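Local coordinates for hypothetical 39.9 kDa protein (Saccharomyces cerevisiae, PDB 2GA8), which acts as an ATP-dependent kinase with a P-loop that could take part in assembling the endoplasmic reticulum membrane, at residues Asp162-Ser167 and Ser192-Gln197; Gly267-Leu270 and Asn276-Lys279; Gly95-His100 and Val104-Val109; Gly129-Ile134 and Lys247-Asp252. One frame throughout, in Å; residues are numbered along the deposited sequence.

Contact 1 of 4, residues Asp162-Ser167 and Ser192-Gln197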
loop_
_atom_site.group_PDB
_atom_site.type_symbol
_atom_site.label_atom_id
_atom_site.label_comp_id
_atom_site.label_asym_id
_atom_site.label_seq_id
_atom_site.Cartn_x
_atom_site.Cartn_y
_atom_site.Cartn_z
ATOM N N ASP A 162 -0.085 -5.516 3.332
ATOM C CA ASP A 162 -0.536 -6.879 3.625
ATOM C C ASP A 162 -1.135 -7.659 2.459
ATOM O O ASP A 162 -0.964 -8.875 2.369
ATOM C CB ASP A 162 -1.559 -6.845 4.761
ATOM C CG ASP A 162 -0.991 -6.260 6.030
ATOM O OD1 ASP A 162 -0.254 -6.975 6.744
ATOM O OD2 ASP A 162 -1.269 -5.076 6.304
ATOM N N GLY A 163 -1.850 -6.963 1.579
ATOM C CA GLY A 163 -2.463 -7.625 0.448
ATOM C C GLY A 163 -1.454 -8.167 -0.543
ATOM O O GLY A 163 -1.800 -8.942 -1.433
ATOM N N PHE A 164 -0.198 -7.768 -0.392
ATOM C CA PHE A 164 0.841 -8.228 -1.299
ATOM C C PHE A 164 1.658 -9.368 -0.716
ATOM O O PHE A 164 2.684 -9.767 -1.267
ATOM C CB PHE A 164 1.721 -7.045 -1.696
ATOM C CG PHE A 164 1.040 -6.110 -2.646
ATOM C CD1 PHE A 164 1.195 -6.268 -4.020
ATOM C CD2 PHE A 164 0.172 -5.124 -2.177
ATOM C CE1 PHE A 164 0.494 -5.464 -4.918
ATOM C CE2 PHE A 164 -0.534 -4.315 -3.067
ATOM C CZ PHE A 164 -0.372 -4.486 -4.439
ATOM N N HIS A 165 1.186 -9.897 0.403
ATOM C CA HIS A 165 1.854 -11.022 1.033
ATOM C C HIS A 165 1.705 -12.182 0.048
ATOM O O HIS A 165 0.628 -12.388 -0.515
ATOM C CB HIS A 165 1.155 -11.368 2.352
ATOM C CG HIS A 165 2.016 -12.118 3.314
ATOM N ND1 HIS A 165 3.047 -11.525 4.010
ATOM C CD2 HIS A 165 2.010 -13.419 3.687
ATOM C CE1 HIS A 165 3.640 -12.429 4.770
ATOM N NE2 HIS A 165 3.030 -13.586 4.593
ATOM N N LEU A 166 2.777 -12.928 -0.186
ATOM C CA LEU A 166 2.686 -14.055 -1.104
ATOM C C LEU A 166 1.742 -15.086 -0.491
ATOM O O LEU A 166 1.701 -15.246 0.731
ATOM C CB LEU A 166 4.070 -14.664 -1.335
ATOM C CG LEU A 166 5.037 -13.740 -2.079
ATOM C CD1 LEU A 166 6.431 -14.352 -2.111
ATOM C CD2 LEU A 166 4.508 -13.493 -3.484
ATOM N N SER A 167 0.975 -15.769 -1.334
ATOM C CA SER A 167 0.033 -16.767 -0.846
ATOM C C SER A 167 0.768 -17.951 -0.242
ATOM O O SER A 167 1.939 -18.193 -0.539
ATOM C CB SER A 167 -0.869 -17.263 -1.979
ATOM O OG SER A 167 -0.130 -18.020 -2.919
ATOM N N SER A 192 7.060 -8.009 -3.813
ATOM C CA SER A 192 7.610 -6.659 -3.884
ATOM C C SER A 192 7.553 -6.114 -5.306
ATOM O O SER A 192 7.454 -4.898 -5.503
ATOM C CB SER A 192 9.063 -6.644 -3.391
ATOM O OG SER A 192 9.879 -7.461 -4.205
ATOM N N ASN A 193 7.624 -7.018 -6.285
ATOM C CA ASN A 193 7.573 -6.663 -7.704
ATOM C C ASN A 193 6.272 -5.923 -8.018
ATOM O O ASN A 193 6.276 -4.839 -8.611
ATOM C CB ASN A 193 7.595 -7.925 -8.592
ATOM C CG ASN A 193 8.714 -8.901 -8.240
ATOM O OD1 ASN A 193 9.099 -9.040 -7.085
ATOM N ND2 ASN A 193 9.211 -9.615 -9.247
ATOM N N ASN A 194 5.154 -6.531 -7.635
ATOM C CA ASN A 194 3.858 -5.933 -7.914
ATOM C C ASN A 194 3.543 -4.736 -7.024
ATOM O O ASN A 194 2.790 -3.851 -7.427
ATOM C CB ASN A 194 2.739 -6.981 -7.825
ATOM C CG ASN A 194 1.752 -6.875 -8.977
ATOM O OD1 ASN A 194 0.578 -7.227 -8.847
ATOM N ND2 ASN A 194 2.230 -6.395 -10.115
ATOM N N PHE A 195 4.102 -4.693 -5.818
ATOM C CA PHE A 195 3.845 -3.542 -4.966
ATOM C C PHE A 195 4.547 -2.342 -5.602
ATOM O O PHE A 195 4.006 -1.239 -5.661
ATOM C CB PHE A 195 4.376 -3.750 -3.552
ATOM C CG PHE A 195 3.926 -2.686 -2.599
ATOM C CD1 PHE A 195 2.678 -2.770 -1.991
ATOM C CD2 PHE A 195 4.697 -1.549 -2.390
ATOM C CE1 PHE A 195 2.202 -1.732 -1.189
ATOM C CE2 PHE A 195 4.227 -0.505 -1.592
ATOM C CZ PHE A 195 2.980 -0.598 -0.995
ATOM N N LEU A 196 5.768 -2.561 -6.074
ATOM C CA LEU A 196 6.505 -1.495 -6.732
ATOM C C LEU A 196 5.703 -1.058 -7.957
ATOM O O LEU A 196 5.620 0.131 -8.263
ATOM C CB LEU A 196 7.891 -1.985 -7.162
ATOM C CG LEU A 196 8.722 -0.994 -7.986
ATOM C CD1 LEU A 196 8.911 0.297 -7.193
ATOM C CD2 LEU A 196 10.078 -1.621 -8.329
ATOM N N GLN A 197 5.092 -2.017 -8.650
ATOM C CA GLN A 197 4.306 -1.688 -9.828
ATOM C C GLN A 197 3.108 -0.826 -9.439
ATOM O O GLN A 197 2.728 0.077 -10.177
ATOM C CB GLN A 197 3.839 -2.959 -10.544
ATOM C CG GLN A 197 3.276 -2.711 -11.940
ATOM C CD GLN A 197 4.249 -1.965 -12.848
ATOM O OE1 GLN A 197 5.444 -2.251 -12.864
ATOM N NE2 GLN A 197 3.732 -1.015 -13.618
#
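Phe164, in the loop that follows strand 156-160, meets Phe195 on the first turns of helix 192-206 as a T-shaped pair. The ring planes stand at 88° with centroids 5.1 Å apart. Phe195 CG is turned anti to the backbone N (chi1 -170°), which brings the CD1 edge of its ring down onto one face of Phe164, toward the rim. The tight spot is Phe195 CD1 against Phe164 CD2, at 3.4 Å. Phe195 CA makes a CH-pi contact over the ring, 4.2 Å from the Phe164 centroid. The other flank is looser: Asn194 meets the ring with its CB, in plane at the edge, 4.0 Å from Phe164 CE1, and obliquely with its backbone carbonyl. The three touching residues are buried, so the contrast is between a tight and a looser flank, not with a solvent side. Pro240 of strand 237-243 also packs on Phe164, and Leu270 and Ile280 on Phe195. An alanine here in place of Phe164 is likely to open a gap and leave the Phe195 edge without the face it rests on. This T-shaped (edge-to-face) phenylalanine pair joins the loop to a helix lying between helix 275-285 and the mixed sheet, in the buried part of the P-loop kinase fold.

Contact 2 of 4, residues Gly267-Leu270 and Asn276-Lys279. With SO4 (sulfate ion), chain I.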
loop_
_atom_site.group_PDB
_atom_site.type_symbol
_atom_site.label_atom_id
_atom_site.label_comp_id
_atom_site.label_asym_id
_atom_site.label_seq_id
_atom_site.Cartn_x
_atom_site.Cartn_y
_atom_site.Cartn_z
ATOM N N GLY A 267 3.022 0.000 5.831
ATOM C CA GLY A 267 3.621 -1.319 5.756
ATOM C C GLY A 267 4.980 -1.406 6.416
ATOM O O GLY A 267 5.577 -0.400 6.814
ATOM N N LEU A 268 5.476 -2.630 6.517
ATOM C CA LEU A 268 6.762 -2.900 7.141
ATOM C C LEU A 268 7.980 -2.458 6.338
ATOM O O LEU A 268 8.946 -1.931 6.893
ATOM C CB LEU A 268 6.909 -4.404 7.372
ATOM C CG LEU A 268 5.922 -5.157 8.262
ATOM C CD1 LEU A 268 6.048 -6.653 7.987
ATOM C CD2 LEU A 268 6.205 -4.843 9.726
ATOM N N TYR A 269 7.914 -2.665 5.029
ATOM C CA TYR A 269 9.065 -2.418 4.173
ATOM C C TYR A 269 9.059 -1.287 3.160
ATOM O O TYR A 269 9.862 -1.294 2.217
ATOM C CB TYR A 269 9.394 -3.748 3.484
ATOM C CG TYR A 269 9.496 -4.887 4.486
ATOM C CD1 TYR A 269 10.380 -4.807 5.561
ATOM C CD2 TYR A 269 8.680 -6.014 4.386
ATOM C CE1 TYR A 269 10.451 -5.815 6.517
ATOM C CE2 TYR A 269 8.747 -7.040 5.347
ATOM C CZ TYR A 269 9.638 -6.924 6.407
ATOM O OH TYR A 269 9.713 -7.906 7.369
ATOM N N LEU A 270 8.202 -0.292 3.360
ATOM C CA LEU A 270 8.130 0.814 2.416
ATOM C C LEU A 270 9.380 1.683 2.390
ATOM O O LEU A 270 9.550 2.480 1.471
ATOM C CB LEU A 270 6.909 1.685 2.712
ATOM C CG LEU A 270 5.604 0.889 2.804
ATOM C CD1 LEU A 270 4.434 1.838 3.027
ATOM C CD2 LEU A 270 5.412 0.079 1.534
ATOM N N ASN A 276 13.413 -4.555 -4.563
ATOM C CA ASN A 276 12.350 -3.682 -5.057
ATOM C C ASN A 276 11.847 -2.666 -4.040
ATOM O O ASN A 276 11.314 -1.626 -4.420
ATOM C CB ASN A 276 11.162 -4.516 -5.551
ATOM C CG ASN A 276 11.504 -5.373 -6.755
ATOM O OD1 ASN A 276 11.011 -6.495 -6.888
ATOM N ND2 ASN A 276 12.333 -4.847 -7.644
ATOM N N TRP A 277 11.999 -2.971 -2.754
ATOM C CA TRP A 277 11.534 -2.069 -1.700
ATOM C C TRP A 277 12.253 -0.735 -1.750
ATOM O O TRP A 277 11.652 0.317 -1.541
ATOM C CB TRP A 277 11.753 -2.694 -0.315
ATOM C CG TRP A 277 11.129 -4.037 -0.146
ATOM C CD1 TRP A 277 11.777 -5.233 -0.031
ATOM C CD2 TRP A 277 9.728 -4.330 -0.077
ATOM N NE1 TRP A 277 10.865 -6.257 0.104
ATOM C CE2 TRP A 277 9.600 -5.729 0.080
ATOM C CE3 TRP A 277 8.568 -3.546 -0.133
ATOM C CZ2 TRP A 277 8.357 -6.363 0.182
ATOM C CZ3 TRP A 277 7.327 -4.179 -0.032
ATOM C CH2 TRP A 277 7.234 -5.574 0.123
ATOM N N LYS A 278 13.548 -0.789 -2.036
ATOM C CA LYS A 278 14.361 0.410 -2.091
ATOM C C LYS A 278 13.856 1.380 -3.141
ATOM O O LYS A 278 13.997 2.584 -2.985
ATOM C CB LYS A 278 15.822 0.042 -2.375
ATOM C CG LYS A 278 16.769 1.224 -2.384
ATOM C CD LYS A 278 18.215 0.777 -2.562
ATOM C CE LYS A 278 19.163 1.966 -2.546
ATOM N NZ LYS A 278 20.590 1.545 -2.634
ATOM N N LYS A 279 13.253 0.851 -4.201
ATOM C CA LYS A 279 12.749 1.684 -5.280
ATOM C C LYS A 279 11.422 2.373 -4.953
ATOM O O LYS A 279 10.997 3.280 -5.667
ATOM C CB LYS A 279 12.607 0.841 -6.551
ATOM C CG LYS A 279 13.895 0.133 -6.957
ATOM C CD LYS A 279 13.683 -0.804 -8.140
ATOM C CE LYS A 279 14.935 -1.620 -8.422
ATOM N NZ LYS A 279 14.743 -2.607 -9.526
HETATM S S SO4 I . 12.748 -1.378 -12.349
HETATM O O1 SO4 I . 12.431 -2.362 -11.294
HETATM O O2 SO4 I . 11.762 -1.498 -13.441
HETATM O O3 SO4 I . 12.697 -0.015 -11.786
HETATM O O4 SO4 I . 14.102 -1.642 -12.878
HETATM O O HOH W 1 11.806 2.754 -0.205
#
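Tyr269 and Trp277 carry the apolar part of this contact between the loop after strand 262-267 and helix 275-285. Tyr269 CB sits over the centre of the indole, 3.8 Å from the centroid of its six-membered ring, a CH-pi contact only 18° off the ring normal. Beyond it the Tyr269 ring turns an edge toward the face of Trp277, the planes inclined at 55° and the centroids 5.6 Å apart, a tilted edge-to-face pair. Tyr269 CG lies anti to its own carbonyl carbon (chi1 -50°), which lets the ring lead off while the carbonyl O stays against Trp277, 3.5 Å from its CB. Leu268 CB lies over a face of the tyrosine ring, and the Leu268 side chain also touches Pro33, in a loop that probably binds ATP, as in related P-loop proteins.

Polar links lie at the margins. A water donates to Leu270 O and to Trp277 O, at 2.8 Å each, and so bridges loop and helix without a direct bond. Tyr269 OH is hydrogen-bonded to Gly185 O, and Trp277 NE1 makes a weak bond to Pro187 O, which ties both aromatic residues to the loop before helix 192-206.

Charge appears away from the rings: at the end of the extended Lys279 chain, NZ donates a hydrogen bond to sulfate O1 at 2.9 Å, an ion that Lys200 also binds and that probably came from the crystallisation liquor.

The chemistry implies a mostly dispersive junction, with its carbonyls bridged by water and the tyrosine hydroxyl bonded elsewhere.

Contact 3 of 4, residues Gly95-His100 and Val104-Val109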
loop_
_atom_site.group_PDB
_atom_site.type_symbol
_atom_site.label_atom_id
_atom_site.label_comp_id
_atom_site.label_asym_id
_atom_site.label_seq_id
_atom_site.Cartn_x
_atom_site.Cartn_y
_atom_site.Cartn_z
ATOM N N GLY A 95 -3.004 -20.043 -10.615
ATOM C CA GLY A 95 -2.701 -18.620 -10.631
ATOM C C GLY A 95 -1.291 -18.265 -10.203
ATOM O O GLY A 95 -1.055 -17.178 -9.670
ATOM N N LEU A 96 -0.350 -19.172 -10.449
ATOM C CA LEU A 96 1.040 -18.949 -10.071
ATOM C C LEU A 96 2.035 -19.141 -11.211
ATOM O O LEU A 96 1.726 -19.762 -12.230
ATOM C CB LEU A 96 1.411 -19.880 -8.914
ATOM C CG LEU A 96 0.763 -19.593 -7.556
ATOM C CD1 LEU A 96 1.083 -20.708 -6.582
ATOM C CD2 LEU A 96 1.268 -18.268 -7.022
ATOM N N PHE A 97 3.225 -18.576 -11.025
ATOM C CA PHE A 97 4.328 -18.685 -11.977
ATOM C C PHE A 97 5.383 -19.501 -11.228
ATOM O O PHE A 97 6.276 -18.945 -10.589
ATOM C CB PHE A 97 4.899 -17.301 -12.315
ATOM C CG PHE A 97 3.947 -16.407 -13.059
ATOM C CD1 PHE A 97 3.512 -16.739 -14.337
ATOM C CD2 PHE A 97 3.498 -15.220 -12.487
ATOM C CE1 PHE A 97 2.641 -15.899 -15.038
ATOM C CE2 PHE A 97 2.629 -14.373 -13.176
ATOM C CZ PHE A 97 2.201 -14.715 -14.456
ATOM N N LYS A 98 5.265 -20.821 -11.305
ATOM C CA LYS A 98 6.169 -21.732 -10.609
ATOM C C LYS A 98 7.657 -21.387 -10.633
ATOM O O LYS A 98 8.321 -21.440 -9.599
ATOM C CB LYS A 98 5.980 -23.157 -11.138
ATOM C CG LYS A 98 6.749 -24.215 -10.356
ATOM C CD LYS A 98 6.477 -25.610 -10.901
ATOM C CE LYS A 98 7.132 -26.677 -10.039
ATOM N NZ LYS A 98 8.600 -26.475 -9.905
ATOM N N ASP A 99 8.178 -21.026 -11.801
ATOM C CA ASP A 99 9.600 -20.722 -11.932
ATOM C C ASP A 99 10.053 -19.308 -11.564
ATOM O O ASP A 99 11.224 -18.973 -11.743
ATOM C CB ASP A 99 10.064 -21.025 -13.360
ATOM C CG ASP A 99 9.785 -22.459 -13.774
ATOM O OD1 ASP A 99 10.063 -23.378 -12.973
ATOM O OD2 ASP A 99 9.298 -22.670 -14.906
ATOM N N HIS A 100 9.153 -18.480 -11.039
ATOM C CA HIS A 100 9.531 -17.111 -10.701
ATOM C C HIS A 100 9.078 -16.608 -9.334
ATOM O O HIS A 100 9.192 -15.421 -9.048
ATOM C CB HIS A 100 9.005 -16.159 -11.778
ATOM C CG HIS A 100 9.585 -16.401 -13.135
ATOM N ND1 HIS A 100 10.890 -16.092 -13.453
ATOM C CD2 HIS A 100 9.042 -16.936 -14.255
ATOM C CE1 HIS A 100 11.126 -16.426 -14.710
ATOM N NE2 HIS A 100 10.020 -16.940 -15.219
ATOM N N VAL A 104 12.892 -11.561 -7.760
ATOM C CA VAL A 104 12.554 -10.159 -7.544
ATOM C C VAL A 104 12.658 -9.323 -8.811
ATOM O O VAL A 104 12.174 -8.193 -8.847
ATOM C CB VAL A 104 13.442 -9.519 -6.441
ATOM C CG1 VAL A 104 13.272 -10.286 -5.144
ATOM C CG2 VAL A 104 14.910 -9.505 -6.875
ATOM N N ASN A 105 13.284 -9.877 -9.848
ATOM C CA ASN A 105 13.431 -9.166 -11.118
ATOM C C ASN A 105 12.379 -9.541 -12.165
ATOM O O ASN A 105 12.419 -9.049 -13.293
ATOM C CB ASN A 105 14.830 -9.388 -11.710
ATOM C CG ASN A 105 15.823 -8.326 -11.279
ATOM O OD1 ASN A 105 16.930 -8.245 -11.818
ATOM N ND2 ASN A 105 15.440 -7.512 -10.306
ATOM N N PHE A 106 11.448 -10.418 -11.799
ATOM C CA PHE A 106 10.382 -10.816 -12.713
ATOM C C PHE A 106 9.509 -9.584 -12.925
ATOM O O PHE A 106 8.954 -9.044 -11.970
ATOM C CB PHE A 106 9.545 -11.938 -12.098
ATOM C CG PHE A 106 8.385 -12.378 -12.954
ATOM C CD1 PHE A 106 8.598 -13.094 -14.125
ATOM C CD2 PHE A 106 7.079 -12.090 -12.574
ATOM C CE1 PHE A 106 7.526 -13.522 -14.905
ATOM C CE2 PHE A 106 5.997 -12.511 -13.346
ATOM C CZ PHE A 106 6.223 -13.230 -14.514
ATOM N N GLN A 107 9.399 -9.128 -14.168
ATOM C CA GLN A 107 8.594 -7.947 -14.447
ATOM C C GLN A 107 7.106 -8.253 -14.480
ATOM O O GLN A 107 6.680 -9.311 -14.945
ATOM C CB GLN A 107 9.018 -7.300 -15.773
ATOM C CG GLN A 107 10.400 -6.661 -15.733
ATOM C CD GLN A 107 10.516 -5.597 -14.656
ATOM O OE1 GLN A 107 9.823 -4.576 -14.694
ATOM N NE2 GLN A 107 11.389 -5.833 -13.687
ATOM N N PRO A 108 6.291 -7.325 -13.962
ATOM C CA PRO A 108 4.837 -7.494 -13.938
ATOM C C PRO A 108 4.317 -7.583 -15.366
ATOM O O PRO A 108 4.878 -6.969 -16.277
ATOM C CB PRO A 108 4.351 -6.226 -13.240
ATOM C CG PRO A 108 5.495 -5.866 -12.344
ATOM C CD PRO A 108 6.694 -6.114 -13.225
ATOM N N VAL A 109 3.255 -8.354 -15.555
ATOM C CA VAL A 109 2.642 -8.507 -16.867
ATOM C C VAL A 109 1.149 -8.218 -16.739
ATOM O O VAL A 109 0.581 -8.302 -15.647
ATOM C CB VAL A 109 2.873 -9.929 -17.438
ATOM C CG1 VAL A 109 4.363 -10.156 -17.655
ATOM C CG2 VAL A 109 2.316 -10.980 -16.491
#
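His100 N donates to Phe97 O at 2.9 Å, a backbone bond that closes a tight turn from which both side chains point toward Phe106. The three rings form an aromatic cluster in the loop between helix 84-92 and strand 109-111. His100 and Phe106 make an offset stack, planes at 23° and centroids 4.7 Å apart, in which Phe106 CD1 lies 3.6 Å from His100 CG, toward the rim of the imidazole. His100 CB also leans over the Phe106 ring as a CH-pi contact. On the other face of the imidazole lies Asp99 CB, and ND1 is weakly hydrogen-bonded to Asp103, which would tend to steady the rotation of the ring.

Phe97 meets Phe106 less regularly. Phe106 CZ stands over the centre of the Phe97 ring, but the planes are at 50°, oblique rather than stacked; Phe97 CD2 approaches Phe106 CE2 at 3.8 Å. With CG anti to its N (chi1 178°), Phe106 extends its ring to meet His100 along CD1 and CE1 and Phe97 along CE2 and CZ. Farther along, Val109 CG2 touches Phe97 CZ at 4.3 Å, and Val125 and Leu82 pack on both of these residues.

A serine in place of Phe106 would probably leave His100 without its stacking partner and uncover one face of the Phe97 ring. The backbone of the same residue has a separate role, its O accepting a hydrogen bond from Asn193 of helix 192-206. What results is a loop folded back on itself around an aromatic cluster, partly buried, at the approach to a strand of the mixed sheet.

Contact 4 of 4, residues Gly129-Ile134 and Lys247-Asp252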
loop_
_atom_site.group_PDB
_atom_site.type_symbol
_atom_site.label_atom_id
_atom_site.label_comp_id
_atom_site.label_asym_id
_atom_site.label_seq_id
_atom_site.Cartn_x
_atom_site.Cartn_y
_atom_site.Cartn_z
ATOM N N GLY A 129 1.650 -13.968 -8.621
ATOM C CA GLY A 129 0.524 -14.503 -9.364
ATOM C C GLY A 129 -0.764 -13.742 -9.126
ATOM O O GLY A 129 -0.752 -12.627 -8.607
ATOM N N THR A 130 -1.888 -14.357 -9.482
ATOM C CA THR A 130 -3.186 -13.706 -9.339
ATOM C C THR A 130 -3.582 -13.294 -7.926
ATOM O O THR A 130 -4.381 -12.373 -7.755
ATOM C CB THR A 130 -4.311 -14.585 -9.919
ATOM O OG1 THR A 130 -4.362 -15.826 -9.211
ATOM C CG2 THR A 130 -4.062 -14.851 -11.391
ATOM N N ALA A 131 -3.031 -13.961 -6.917
ATOM C CA ALA A 131 -3.367 -13.646 -5.530
ATOM C C ALA A 131 -3.003 -12.216 -5.131
ATOM O O ALA A 131 -3.625 -11.641 -4.240
ATOM C CB ALA A 131 -2.692 -14.636 -4.588
ATOM N N ASN A 132 -1.992 -11.643 -5.778
ATOM C CA ASN A 132 -1.578 -10.276 -5.464
ATOM C C ASN A 132 -1.841 -9.349 -6.645
ATOM O O ASN A 132 -1.238 -8.284 -6.758
ATOM C CB ASN A 132 -0.085 -10.237 -5.125
ATOM C CG ASN A 132 0.286 -11.209 -4.024
ATOM O OD1 ASN A 132 1.141 -12.071 -4.208
ATOM N ND2 ASN A 132 -0.352 -11.070 -2.871
ATOM N N ALA A 133 -2.744 -9.758 -7.527
ATOM C CA ALA A 133 -3.054 -8.963 -8.705
ATOM C C ALA A 133 -3.639 -7.590 -8.400
ATOM O O ALA A 133 -4.389 -7.411 -7.436
ATOM C CB ALA A 133 -4.018 -9.735 -9.618
ATOM N N ILE A 134 -3.265 -6.627 -9.235
ATOM C CA ILE A 134 -3.776 -5.261 -9.169
ATOM C C ILE A 134 -4.746 -5.250 -10.346
ATOM O O ILE A 134 -4.425 -5.782 -11.409
ATOM C CB ILE A 134 -2.665 -4.222 -9.435
ATOM C CG1 ILE A 134 -1.649 -4.245 -8.290
ATOM C CG2 ILE A 134 -3.278 -2.830 -9.609
ATOM C CD1 ILE A 134 -0.349 -3.529 -8.619
ATOM N N LYS A 247 -5.876 -16.655 5.947
ATOM C CA LYS A 247 -4.420 -16.592 6.006
ATOM C C LYS A 247 -3.819 -16.348 4.622
ATOM O O LYS A 247 -2.711 -16.802 4.333
ATOM C CB LYS A 247 -3.859 -17.899 6.577
ATOM C CG LYS A 247 -4.479 -18.327 7.898
ATOM C CD LYS A 247 -4.178 -17.337 9.010
ATOM C CE LYS A 247 -4.844 -17.760 10.311
ATOM N NZ LYS A 247 -4.403 -19.116 10.746
ATOM N N ASP A 248 -4.549 -15.633 3.772
ATOM C CA ASP A 248 -4.077 -15.342 2.424
ATOM C C ASP A 248 -4.637 -14.049 1.851
ATOM O O ASP A 248 -5.647 -13.524 2.324
ATOM C CB ASP A 248 -4.427 -16.490 1.468
ATOM C CG ASP A 248 -3.372 -17.581 1.446
ATOM O OD1 ASP A 248 -2.169 -17.249 1.392
ATOM O OD2 ASP A 248 -3.746 -18.773 1.466
ATOM N N PRO A 249 -3.980 -13.514 0.812
ATOM C CA PRO A 249 -4.433 -12.275 0.180
ATOM C C PRO A 249 -5.739 -12.505 -0.577
ATOM O O PRO A 249 -5.977 -13.594 -1.103
ATOM C CB PRO A 249 -3.271 -11.916 -0.743
ATOM C CG PRO A 249 -2.715 -13.251 -1.114
ATOM C CD PRO A 249 -2.726 -13.988 0.201
ATOM N N THR A 250 -6.586 -11.482 -0.607
ATOM C CA THR A 250 -7.867 -11.556 -1.294
ATOM C C THR A 250 -7.987 -10.359 -2.242
ATOM O O THR A 250 -7.509 -9.266 -1.943
ATOM C CB THR A 250 -9.037 -11.566 -0.284
ATOM O OG1 THR A 250 -10.282 -11.632 -0.990
ATOM C CG2 THR A 250 -9.006 -10.325 0.588
ATOM N N PRO A 251 -8.631 -10.559 -3.401
ATOM C CA PRO A 251 -8.831 -9.536 -4.432
ATOM C C PRO A 251 -9.675 -8.306 -4.121
ATOM O O PRO A 251 -10.561 -8.322 -3.264
ATOM C CB PRO A 251 -9.414 -10.338 -5.593
ATOM C CG PRO A 251 -10.225 -11.370 -4.887
ATOM C CD PRO A 251 -9.276 -11.823 -3.800
ATOM N N ASP A 252 -9.365 -7.241 -4.853
ATOM C CA ASP A 252 -10.046 -5.953 -4.784
ATOM C C ASP A 252 -10.640 -5.531 -3.443
ATOM O O ASP A 252 -11.838 -5.263 -3.351
ATOM C CB ASP A 252 -11.146 -5.919 -5.845
ATOM C CG ASP A 252 -10.730 -6.603 -7.129
ATOM O OD1 ASP A 252 -9.586 -6.380 -7.582
ATOM O OD2 ASP A 252 -11.548 -7.362 -7.691
HETATM O O HOH W 2 -6.935 -6.524 -6.537
#
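Ala131 and Pro249 bring two backbones together, CA to CA 6.0 Å, where two overlapping turns of the 129-134 loop, closed by Asn132 N to Gly129 O (3.2 Å) and Ala133 N to Thr130 O (3.1 Å), lie against strand 248-256. Pro249 does nearly all the touching. Its CG rests on Ala131 CB at 3.7 Å, and its CB on Ala131 O at 3.5 Å. The Asn132 side chain slants across the proline ring, ND2 being 3.7 Å from Pro249 CG. That amide nitrogen has two hydrogen-bond acceptors elsewhere, Gly163 O and His165 O, so the proline packs beside a group already fixed by the neighbouring loop; CG beside the backbone N (chi1 -54°) swings the amide back to the strand side although CB points away.

The strand here is the second arm of the antiparallel hairpin 237-243/248-256, and Lys247 and Asp248 form a G1 beta bulge opposite Asn243. The Asp248 carboxylate makes salt bridges to Arg168 and Arg184 on separate oxygens. Past Thr250 the chain turns a corner at Pro251 and Asp252. There a water accepts from Asp252 N at 3.0 Å and lies 2.8 Å from Ala133 O, linking the segments beyond the proline.

In the fold
Contacts 1 and 2 are buried, whereas contacts 3 and 4 are partly buried. Helix 192-206 links contacts 1 to 3: it supplies one side of contact 1, its Ser192 and Phe195 pack on Trp277 and Leu270 of contact 2, and Asn193 reaches the chain of contact 3. Asn132 of contact 4 donates to carbonyls of the contact 1 loop 162-167, and a backbone bond from Thr130 to Gly95 joins contact 4 to contact 3. Contacts 2 and 4 do not touch, their nearest atoms about 10 Å apart. Aromatic rings dominate contacts 1 to 3, edge-on in the interior and partly stacked nearer the surface; contact 4 relies on proline, alanine and an amide. Water bridges both contact 2 and contact 4.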